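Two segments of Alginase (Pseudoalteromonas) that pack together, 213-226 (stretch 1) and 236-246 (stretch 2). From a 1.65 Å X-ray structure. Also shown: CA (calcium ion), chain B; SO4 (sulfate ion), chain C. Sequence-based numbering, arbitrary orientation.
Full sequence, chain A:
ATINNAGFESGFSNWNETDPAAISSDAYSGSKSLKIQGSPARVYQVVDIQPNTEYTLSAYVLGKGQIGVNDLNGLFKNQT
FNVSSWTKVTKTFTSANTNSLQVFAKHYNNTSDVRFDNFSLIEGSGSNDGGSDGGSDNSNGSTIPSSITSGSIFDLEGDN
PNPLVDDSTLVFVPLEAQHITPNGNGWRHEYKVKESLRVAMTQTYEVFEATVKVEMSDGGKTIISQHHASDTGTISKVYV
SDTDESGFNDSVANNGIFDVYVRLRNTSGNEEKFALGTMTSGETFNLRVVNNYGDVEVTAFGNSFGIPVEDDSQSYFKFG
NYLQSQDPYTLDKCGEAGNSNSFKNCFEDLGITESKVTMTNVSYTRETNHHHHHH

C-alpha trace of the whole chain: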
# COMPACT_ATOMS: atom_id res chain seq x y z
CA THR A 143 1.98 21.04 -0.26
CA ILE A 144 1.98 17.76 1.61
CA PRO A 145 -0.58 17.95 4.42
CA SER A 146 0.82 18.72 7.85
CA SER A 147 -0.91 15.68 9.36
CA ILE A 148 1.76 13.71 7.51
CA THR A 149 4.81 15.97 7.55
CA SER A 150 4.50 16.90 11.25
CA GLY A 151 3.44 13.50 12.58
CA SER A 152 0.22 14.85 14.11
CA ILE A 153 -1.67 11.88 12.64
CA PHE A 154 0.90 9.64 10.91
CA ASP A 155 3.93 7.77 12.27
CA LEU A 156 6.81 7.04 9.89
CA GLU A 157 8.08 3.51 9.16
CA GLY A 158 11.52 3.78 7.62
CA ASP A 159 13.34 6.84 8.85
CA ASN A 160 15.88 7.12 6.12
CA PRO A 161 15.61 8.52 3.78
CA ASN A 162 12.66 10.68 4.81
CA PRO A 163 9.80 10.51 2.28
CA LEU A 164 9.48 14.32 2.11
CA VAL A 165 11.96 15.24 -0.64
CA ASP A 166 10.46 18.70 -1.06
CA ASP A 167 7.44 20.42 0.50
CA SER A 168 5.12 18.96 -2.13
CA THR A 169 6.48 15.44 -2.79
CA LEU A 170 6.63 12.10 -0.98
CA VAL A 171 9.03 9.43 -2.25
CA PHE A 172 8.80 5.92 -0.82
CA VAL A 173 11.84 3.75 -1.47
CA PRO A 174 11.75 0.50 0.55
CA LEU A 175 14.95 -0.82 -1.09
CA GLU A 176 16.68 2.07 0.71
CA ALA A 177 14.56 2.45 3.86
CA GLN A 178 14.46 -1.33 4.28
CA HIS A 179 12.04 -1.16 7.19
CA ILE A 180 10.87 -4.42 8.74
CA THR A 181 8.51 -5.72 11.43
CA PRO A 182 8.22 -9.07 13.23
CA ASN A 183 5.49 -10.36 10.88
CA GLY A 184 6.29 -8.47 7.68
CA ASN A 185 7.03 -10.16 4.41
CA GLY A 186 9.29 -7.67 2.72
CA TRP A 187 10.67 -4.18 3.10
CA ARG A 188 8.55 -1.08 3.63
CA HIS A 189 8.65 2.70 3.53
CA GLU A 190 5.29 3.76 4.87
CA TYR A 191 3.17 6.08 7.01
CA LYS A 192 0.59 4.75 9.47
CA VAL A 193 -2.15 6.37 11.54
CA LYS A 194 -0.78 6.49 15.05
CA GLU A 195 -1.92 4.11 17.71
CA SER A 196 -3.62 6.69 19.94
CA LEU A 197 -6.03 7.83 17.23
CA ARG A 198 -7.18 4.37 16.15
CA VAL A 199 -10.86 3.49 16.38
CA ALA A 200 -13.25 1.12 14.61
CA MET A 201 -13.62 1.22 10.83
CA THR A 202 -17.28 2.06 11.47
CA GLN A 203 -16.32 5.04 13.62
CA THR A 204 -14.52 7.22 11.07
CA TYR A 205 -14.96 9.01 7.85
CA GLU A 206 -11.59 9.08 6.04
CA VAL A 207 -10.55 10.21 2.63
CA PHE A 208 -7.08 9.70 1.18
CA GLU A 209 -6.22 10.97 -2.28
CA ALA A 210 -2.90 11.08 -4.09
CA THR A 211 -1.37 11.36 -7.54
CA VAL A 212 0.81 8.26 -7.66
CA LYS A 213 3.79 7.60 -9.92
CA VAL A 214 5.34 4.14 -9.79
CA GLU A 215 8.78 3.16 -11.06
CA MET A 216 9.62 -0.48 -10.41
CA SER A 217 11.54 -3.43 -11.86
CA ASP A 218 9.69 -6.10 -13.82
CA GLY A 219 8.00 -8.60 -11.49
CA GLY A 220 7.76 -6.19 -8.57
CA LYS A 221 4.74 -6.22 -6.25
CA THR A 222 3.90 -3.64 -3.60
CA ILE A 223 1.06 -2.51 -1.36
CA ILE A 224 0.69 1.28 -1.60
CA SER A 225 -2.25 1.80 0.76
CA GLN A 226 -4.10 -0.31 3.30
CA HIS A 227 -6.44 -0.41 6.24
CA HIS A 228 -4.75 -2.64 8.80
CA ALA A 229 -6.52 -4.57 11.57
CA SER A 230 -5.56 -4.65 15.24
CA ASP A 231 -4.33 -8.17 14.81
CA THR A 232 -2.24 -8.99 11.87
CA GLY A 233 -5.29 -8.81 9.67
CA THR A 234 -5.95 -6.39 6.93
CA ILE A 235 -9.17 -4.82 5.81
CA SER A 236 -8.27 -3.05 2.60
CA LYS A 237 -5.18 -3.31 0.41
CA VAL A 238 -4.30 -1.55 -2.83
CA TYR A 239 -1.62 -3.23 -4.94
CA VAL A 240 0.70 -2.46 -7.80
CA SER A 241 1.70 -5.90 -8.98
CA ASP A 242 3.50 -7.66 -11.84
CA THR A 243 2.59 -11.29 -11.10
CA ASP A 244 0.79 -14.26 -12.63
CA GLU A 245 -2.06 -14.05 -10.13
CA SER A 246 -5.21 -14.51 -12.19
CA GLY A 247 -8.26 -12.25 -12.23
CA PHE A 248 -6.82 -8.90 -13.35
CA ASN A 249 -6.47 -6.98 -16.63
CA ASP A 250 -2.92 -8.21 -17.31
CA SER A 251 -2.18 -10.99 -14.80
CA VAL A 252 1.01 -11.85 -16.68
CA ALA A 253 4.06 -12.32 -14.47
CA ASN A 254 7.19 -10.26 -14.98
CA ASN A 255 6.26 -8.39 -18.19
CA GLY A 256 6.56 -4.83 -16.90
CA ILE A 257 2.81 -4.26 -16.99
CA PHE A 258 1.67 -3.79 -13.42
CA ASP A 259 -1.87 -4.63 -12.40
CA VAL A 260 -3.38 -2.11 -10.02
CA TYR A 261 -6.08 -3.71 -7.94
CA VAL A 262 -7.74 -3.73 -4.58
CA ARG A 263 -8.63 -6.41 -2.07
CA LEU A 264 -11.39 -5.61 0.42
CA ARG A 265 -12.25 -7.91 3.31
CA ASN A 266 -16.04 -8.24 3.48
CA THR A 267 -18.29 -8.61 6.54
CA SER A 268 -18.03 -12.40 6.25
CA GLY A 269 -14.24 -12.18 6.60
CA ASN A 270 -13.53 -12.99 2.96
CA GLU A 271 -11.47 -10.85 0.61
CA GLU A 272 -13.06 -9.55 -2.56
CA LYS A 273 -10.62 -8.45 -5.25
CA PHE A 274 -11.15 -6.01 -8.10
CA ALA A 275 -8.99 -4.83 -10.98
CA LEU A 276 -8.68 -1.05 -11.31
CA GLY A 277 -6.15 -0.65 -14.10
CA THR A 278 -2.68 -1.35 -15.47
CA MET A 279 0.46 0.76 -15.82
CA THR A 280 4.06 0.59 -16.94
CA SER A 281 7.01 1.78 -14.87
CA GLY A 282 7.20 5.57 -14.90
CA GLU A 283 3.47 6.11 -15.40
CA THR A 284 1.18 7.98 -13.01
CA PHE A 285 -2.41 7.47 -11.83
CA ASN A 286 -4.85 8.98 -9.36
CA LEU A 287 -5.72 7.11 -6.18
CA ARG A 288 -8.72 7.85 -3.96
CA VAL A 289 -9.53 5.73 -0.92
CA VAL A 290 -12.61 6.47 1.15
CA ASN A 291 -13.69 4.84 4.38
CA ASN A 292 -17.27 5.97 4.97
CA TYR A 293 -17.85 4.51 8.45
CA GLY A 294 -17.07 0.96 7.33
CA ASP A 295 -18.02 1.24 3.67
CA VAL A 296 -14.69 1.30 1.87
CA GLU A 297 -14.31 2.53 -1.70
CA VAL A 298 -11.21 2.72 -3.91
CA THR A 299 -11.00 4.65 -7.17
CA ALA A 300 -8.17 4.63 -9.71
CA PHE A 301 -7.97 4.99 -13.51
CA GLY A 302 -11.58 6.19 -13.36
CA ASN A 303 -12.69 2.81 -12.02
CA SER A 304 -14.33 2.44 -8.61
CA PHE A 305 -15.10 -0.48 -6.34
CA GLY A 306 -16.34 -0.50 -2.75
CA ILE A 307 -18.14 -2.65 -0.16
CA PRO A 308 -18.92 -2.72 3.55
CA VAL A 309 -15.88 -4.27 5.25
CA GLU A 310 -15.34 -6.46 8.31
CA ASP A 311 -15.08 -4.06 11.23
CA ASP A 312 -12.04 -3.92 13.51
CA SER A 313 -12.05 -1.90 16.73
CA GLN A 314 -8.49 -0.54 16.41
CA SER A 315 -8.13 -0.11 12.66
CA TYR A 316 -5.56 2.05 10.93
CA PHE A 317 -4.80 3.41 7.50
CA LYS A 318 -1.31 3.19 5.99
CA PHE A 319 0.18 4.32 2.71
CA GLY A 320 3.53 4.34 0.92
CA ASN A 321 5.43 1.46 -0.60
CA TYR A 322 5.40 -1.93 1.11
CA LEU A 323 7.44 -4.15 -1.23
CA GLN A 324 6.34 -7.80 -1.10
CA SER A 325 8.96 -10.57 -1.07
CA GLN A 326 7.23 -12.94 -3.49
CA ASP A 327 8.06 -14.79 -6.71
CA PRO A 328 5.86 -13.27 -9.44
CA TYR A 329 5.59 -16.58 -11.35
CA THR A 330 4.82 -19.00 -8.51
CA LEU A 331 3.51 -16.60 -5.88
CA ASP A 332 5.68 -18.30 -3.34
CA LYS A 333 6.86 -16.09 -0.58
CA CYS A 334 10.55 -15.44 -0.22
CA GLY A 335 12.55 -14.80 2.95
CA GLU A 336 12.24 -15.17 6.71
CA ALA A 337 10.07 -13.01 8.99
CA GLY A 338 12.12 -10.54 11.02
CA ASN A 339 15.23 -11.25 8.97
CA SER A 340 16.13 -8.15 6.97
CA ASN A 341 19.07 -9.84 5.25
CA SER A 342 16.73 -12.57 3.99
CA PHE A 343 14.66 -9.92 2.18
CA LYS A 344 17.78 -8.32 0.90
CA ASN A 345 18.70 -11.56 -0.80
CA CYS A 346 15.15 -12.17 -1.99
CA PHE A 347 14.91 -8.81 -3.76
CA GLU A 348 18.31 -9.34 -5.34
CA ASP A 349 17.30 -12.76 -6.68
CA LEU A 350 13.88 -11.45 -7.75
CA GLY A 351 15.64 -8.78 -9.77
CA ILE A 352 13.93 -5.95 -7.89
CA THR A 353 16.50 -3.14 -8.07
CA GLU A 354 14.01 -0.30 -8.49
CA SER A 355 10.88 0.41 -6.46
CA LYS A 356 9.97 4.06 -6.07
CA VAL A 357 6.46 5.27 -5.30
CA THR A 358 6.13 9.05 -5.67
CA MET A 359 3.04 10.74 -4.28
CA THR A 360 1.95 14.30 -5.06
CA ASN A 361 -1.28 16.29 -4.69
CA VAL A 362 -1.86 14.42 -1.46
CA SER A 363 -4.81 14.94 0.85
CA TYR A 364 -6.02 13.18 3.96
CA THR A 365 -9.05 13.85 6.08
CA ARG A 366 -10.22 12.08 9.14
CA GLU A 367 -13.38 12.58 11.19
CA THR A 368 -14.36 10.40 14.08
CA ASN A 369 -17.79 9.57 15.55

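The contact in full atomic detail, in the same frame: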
# COMPACT_ATOMS: atom_id res chain seq x y z
N LYS A 213 2.91 8.07 -8.85
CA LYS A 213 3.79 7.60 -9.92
C LYS A 213 4.56 6.39 -9.41
O LYS A 213 5.04 6.39 -8.28
CB LYS A 213 4.74 8.72 -10.36
CG LYS A 213 5.74 8.32 -11.44
CD LYS A 213 6.66 9.49 -11.80
CE LYS A 213 7.77 9.06 -12.76
NZ LYS A 213 8.64 10.19 -13.20
N VAL A 214 4.65 5.34 -10.22
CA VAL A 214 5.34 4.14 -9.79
C VAL A 214 6.44 3.79 -10.77
O VAL A 214 6.21 3.72 -11.97
CB VAL A 214 4.37 2.93 -9.65
CG1 VAL A 214 5.12 1.70 -9.18
CG2 VAL A 214 3.23 3.26 -8.67
N GLU A 215 7.66 3.62 -10.26
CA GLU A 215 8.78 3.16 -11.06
C GLU A 215 9.31 1.92 -10.37
O GLU A 215 9.73 1.98 -9.21
CB GLU A 215 9.87 4.23 -11.12
CG GLU A 215 9.45 5.54 -11.78
CD GLU A 215 10.42 6.66 -11.47
OE1 GLU A 215 11.39 6.82 -12.24
OE2 GLU A 215 10.23 7.37 -10.45
N MET A 216 9.27 0.78 -11.05
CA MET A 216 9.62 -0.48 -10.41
C MET A 216 10.07 -1.53 -11.42
O MET A 216 9.52 -1.61 -12.52
CB MET A 216 8.43 -1.02 -9.60
CG MET A 216 8.69 -2.35 -8.89
SD MET A 216 7.64 -2.63 -7.43
CE MET A 216 5.99 -2.49 -8.13
N SER A 217 11.05 -2.34 -11.02
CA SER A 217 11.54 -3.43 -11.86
C SER A 217 10.45 -4.43 -12.23
O SER A 217 9.53 -4.68 -11.45
CB SER A 217 12.64 -4.20 -11.11
OG SER A 217 13.64 -3.32 -10.64
N ASP A 218 10.58 -5.02 -13.41
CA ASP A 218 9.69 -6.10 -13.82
C ASP A 218 9.53 -7.12 -12.69
O ASP A 218 10.52 -7.51 -12.04
CB ASP A 218 10.21 -6.81 -15.08
CG ASP A 218 10.22 -5.91 -16.31
OD1 ASP A 218 9.69 -4.78 -16.25
OD2 ASP A 218 10.76 -6.33 -17.35
N GLY A 219 8.30 -7.56 -12.46
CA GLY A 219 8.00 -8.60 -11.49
C GLY A 219 7.75 -8.08 -10.09
O GLY A 219 7.36 -8.84 -9.20
N GLY A 220 7.96 -6.78 -9.89
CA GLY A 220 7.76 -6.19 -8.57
C GLY A 220 6.30 -6.22 -8.13
O GLY A 220 5.39 -6.22 -8.96
N LYS A 221 6.08 -6.27 -6.82
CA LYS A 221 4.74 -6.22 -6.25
C LYS A 221 4.76 -5.46 -4.93
O LYS A 221 5.51 -5.81 -4.00
CB LYS A 221 4.22 -7.63 -6.01
CG LYS A 221 2.89 -7.71 -5.25
CD LYS A 221 2.42 -9.15 -5.20
CE LYS A 221 1.13 -9.30 -4.42
NZ LYS A 221 0.65 -10.72 -4.39
N THR A 222 3.93 -4.43 -4.82
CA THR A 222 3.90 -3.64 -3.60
C THR A 222 2.48 -3.31 -3.17
O THR A 222 1.56 -3.30 -4.00
CB THR A 222 4.66 -2.32 -3.76
OG1 THR A 222 4.59 -1.58 -2.53
CG2 THR A 222 4.07 -1.49 -4.90
N ILE A 223 2.31 -3.05 -1.88
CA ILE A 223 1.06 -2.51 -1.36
C ILE A 223 1.28 -1.03 -1.08
O ILE A 223 2.20 -0.66 -0.34
CB ILE A 223 0.60 -3.25 -0.07
CG1 ILE A 223 0.33 -4.74 -0.37
CG2 ILE A 223 -0.66 -2.60 0.53
CD1 ILE A 223 0.10 -5.55 0.89
N ILE A 224 0.45 -0.17 -1.67
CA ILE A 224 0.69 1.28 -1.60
C ILE A 224 -0.30 2.00 -0.68
O ILE A 224 -0.13 3.17 -0.37
CB ILE A 224 0.67 1.98 -3.00
CG1 ILE A 224 -0.70 1.88 -3.66
CG2 ILE A 224 1.76 1.41 -3.93
CD1 ILE A 224 -0.81 2.72 -4.91
N SER A 225 -1.33 1.28 -0.26
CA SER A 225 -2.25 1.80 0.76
C SER A 225 -3.04 0.65 1.37
O SER A 225 -3.36 -0.32 0.69
CB SER A 225 -3.16 2.89 0.17
OG SER A 225 -4.19 2.34 -0.62
N GLN A 226 -3.34 0.75 2.65
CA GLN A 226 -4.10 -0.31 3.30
C GLN A 226 -4.75 0.13 4.60
O GLN A 226 -4.23 0.99 5.31
CB GLN A 226 -3.23 -1.54 3.55
CG GLN A 226 -2.07 -1.28 4.46
CD GLN A 226 -1.29 -2.55 4.73
OE1 GLN A 226 -1.77 -3.45 5.40
NE2 GLN A 226 -0.08 -2.61 4.20
N SER A 236 -8.35 -3.49 3.98
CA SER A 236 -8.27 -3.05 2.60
C SER A 236 -6.81 -3.01 2.18
O SER A 236 -5.95 -2.66 2.97
CB SER A 236 -8.91 -1.66 2.44
OG SER A 236 -7.98 -0.64 2.78
N LYS A 237 -6.54 -3.38 0.94
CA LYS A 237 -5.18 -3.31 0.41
C LYS A 237 -5.22 -2.93 -1.06
O LYS A 237 -5.99 -3.49 -1.83
CB LYS A 237 -4.47 -4.66 0.56
CG LYS A 237 -4.14 -5.03 1.99
CD LYS A 237 -3.69 -6.48 2.09
CE LYS A 237 -4.85 -7.44 1.83
NZ LYS A 237 -4.42 -8.86 1.94
N VAL A 238 -4.41 -1.95 -1.43
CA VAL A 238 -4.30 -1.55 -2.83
C VAL A 238 -2.92 -1.96 -3.31
O VAL A 238 -1.91 -1.64 -2.67
CB VAL A 238 -4.46 -0.04 -3.02
CG1 VAL A 238 -4.32 0.34 -4.48
CG2 VAL A 238 -5.81 0.41 -2.47
N TYR A 239 -2.87 -2.66 -4.45
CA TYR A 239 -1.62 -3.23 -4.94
C TYR A 239 -1.20 -2.66 -6.28
O TYR A 239 -2.03 -2.30 -7.12
CB TYR A 239 -1.74 -4.74 -5.19
CG TYR A 239 -2.06 -5.62 -4.01
CD1 TYR A 239 -3.34 -5.64 -3.46
CD2 TYR A 239 -1.09 -6.47 -3.47
CE1 TYR A 239 -3.65 -6.46 -2.41
CE2 TYR A 239 -1.40 -7.31 -2.41
CZ TYR A 239 -2.67 -7.29 -1.88
OH TYR A 239 -3.00 -8.11 -0.82
N VAL A 240 0.11 -2.65 -6.49
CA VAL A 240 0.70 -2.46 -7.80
C VAL A 240 1.60 -3.68 -8.01
O VAL A 240 2.57 -3.88 -7.27
CB VAL A 240 1.50 -1.15 -7.89
CG1 VAL A 240 2.13 -1.00 -9.26
CG2 VAL A 240 0.60 0.05 -7.58
N SER A 241 1.27 -4.50 -8.99
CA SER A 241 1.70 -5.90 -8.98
C SER A 241 1.97 -6.46 -10.37
O SER A 241 1.13 -6.34 -11.26
CB SER A 241 0.62 -6.74 -8.28
OG SER A 241 0.89 -8.12 -8.33
N ASP A 242 3.11 -7.12 -10.53
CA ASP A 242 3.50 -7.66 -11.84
C ASP A 242 3.63 -9.18 -11.75
O ASP A 242 4.68 -9.73 -12.05
CB ASP A 242 4.81 -7.02 -12.33
CG ASP A 242 5.16 -7.39 -13.77
OD1 ASP A 242 4.29 -7.94 -14.46
OD2 ASP A 242 6.31 -7.14 -14.20
N THR A 243 2.56 -9.84 -11.32
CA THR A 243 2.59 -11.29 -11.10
C THR A 243 1.65 -12.06 -12.02
O THR A 243 0.92 -11.47 -12.82
CB THR A 243 2.17 -11.67 -9.67
OG1 THR A 243 0.75 -11.53 -9.54
CG2 THR A 243 2.88 -10.78 -8.64
N ASP A 244 1.65 -13.38 -11.86
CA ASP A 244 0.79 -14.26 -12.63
C ASP A 244 -0.52 -14.55 -11.91
O ASP A 244 -1.27 -15.44 -12.31
CB ASP A 244 1.51 -15.59 -12.91
CG ASP A 244 1.85 -15.79 -14.38
OD1 ASP A 244 1.58 -14.88 -15.19
OD2 ASP A 244 2.40 -16.86 -14.72
N GLU A 245 -0.80 -13.82 -10.83
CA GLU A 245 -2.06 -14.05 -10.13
C GLU A 245 -3.19 -13.75 -11.09
O GLU A 245 -3.22 -12.68 -11.70
CB GLU A 245 -2.20 -13.18 -8.88
CG GLU A 245 -3.59 -13.32 -8.24
CD GLU A 245 -3.73 -12.58 -6.92
OE1 GLU A 245 -4.89 -12.40 -6.50
OE2 GLU A 245 -2.70 -12.20 -6.32
N SER A 246 -4.12 -14.69 -11.24
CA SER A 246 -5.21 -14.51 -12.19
C SER A 246 -6.30 -13.57 -11.67
O SER A 246 -6.40 -13.33 -10.47
CB SER A 246 -5.82 -15.86 -12.57
OG SER A 246 -6.39 -16.51 -11.44
CA CA B . 2.24 -8.06 -15.64
S SO4 C . -1.50 -11.64 -1.28
O1 SO4 C . -1.22 -11.12 -2.61
O2 SO4 C . -0.62 -12.76 -0.98
O3 SO4 C . -1.26 -10.54 -0.34
O4 SO4 C . -2.90 -12.07 -1.19
O HOH W 1 -0.42 -10.71 -7.19
O HOH W 2 -6.55 0.99 0.85
O HOH W 3 0.71 -8.80 -13.80

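Strands 221-226 and 236-241 run antiparallel as neighbours in a sheet, and the two stretches together bury 853 Å². The backbone ladder is regular at its centre, where Thr-222 N donates to Val-240 O (2.9 Å) and Val-240 N returns a bond to Thr-222 O (3.0 Å); Ile-224 N then donates to Val-238 O (3.0 Å).

On the face carrying Thr-222 and Val-240, shape dominates. Val-240 is a compact branched knob in a hollow lined by Val-214, whose CG1 is 4.0 Å from Val-240 CG1, by Ile-224, whose CD1 is 4.0 Å from Val-240 CG2, and by the flexible tip of Met-216, whose CE is 4.3 Å from Val-240 CG1. Beta-branched valine suits both the extended backbone and this tight pocket.

On the other face, Ile-223 lays CG1 over the Tyr-239 ring, 4.1 Å from its centroid, a flat surface for an aliphatic bump. Beside it, fully extended Lys-221 runs its CD past Thr-243 CG2 (3.8 Å) and delivers NZ to sulfate O1 (2.6 Å) and to water 1, which also bonds Glu-245 OE2 (2.9 Å).

At the turn, Gly-219 adopts backbone angles that favour glycine, and a CB on Gly-220 would strike Met-216 CG. Asp-242 reaches into this bend: OD2 accepts from Gly-219 N (2.7 Å), while OD1 binds calcium CA at 2.4 Å.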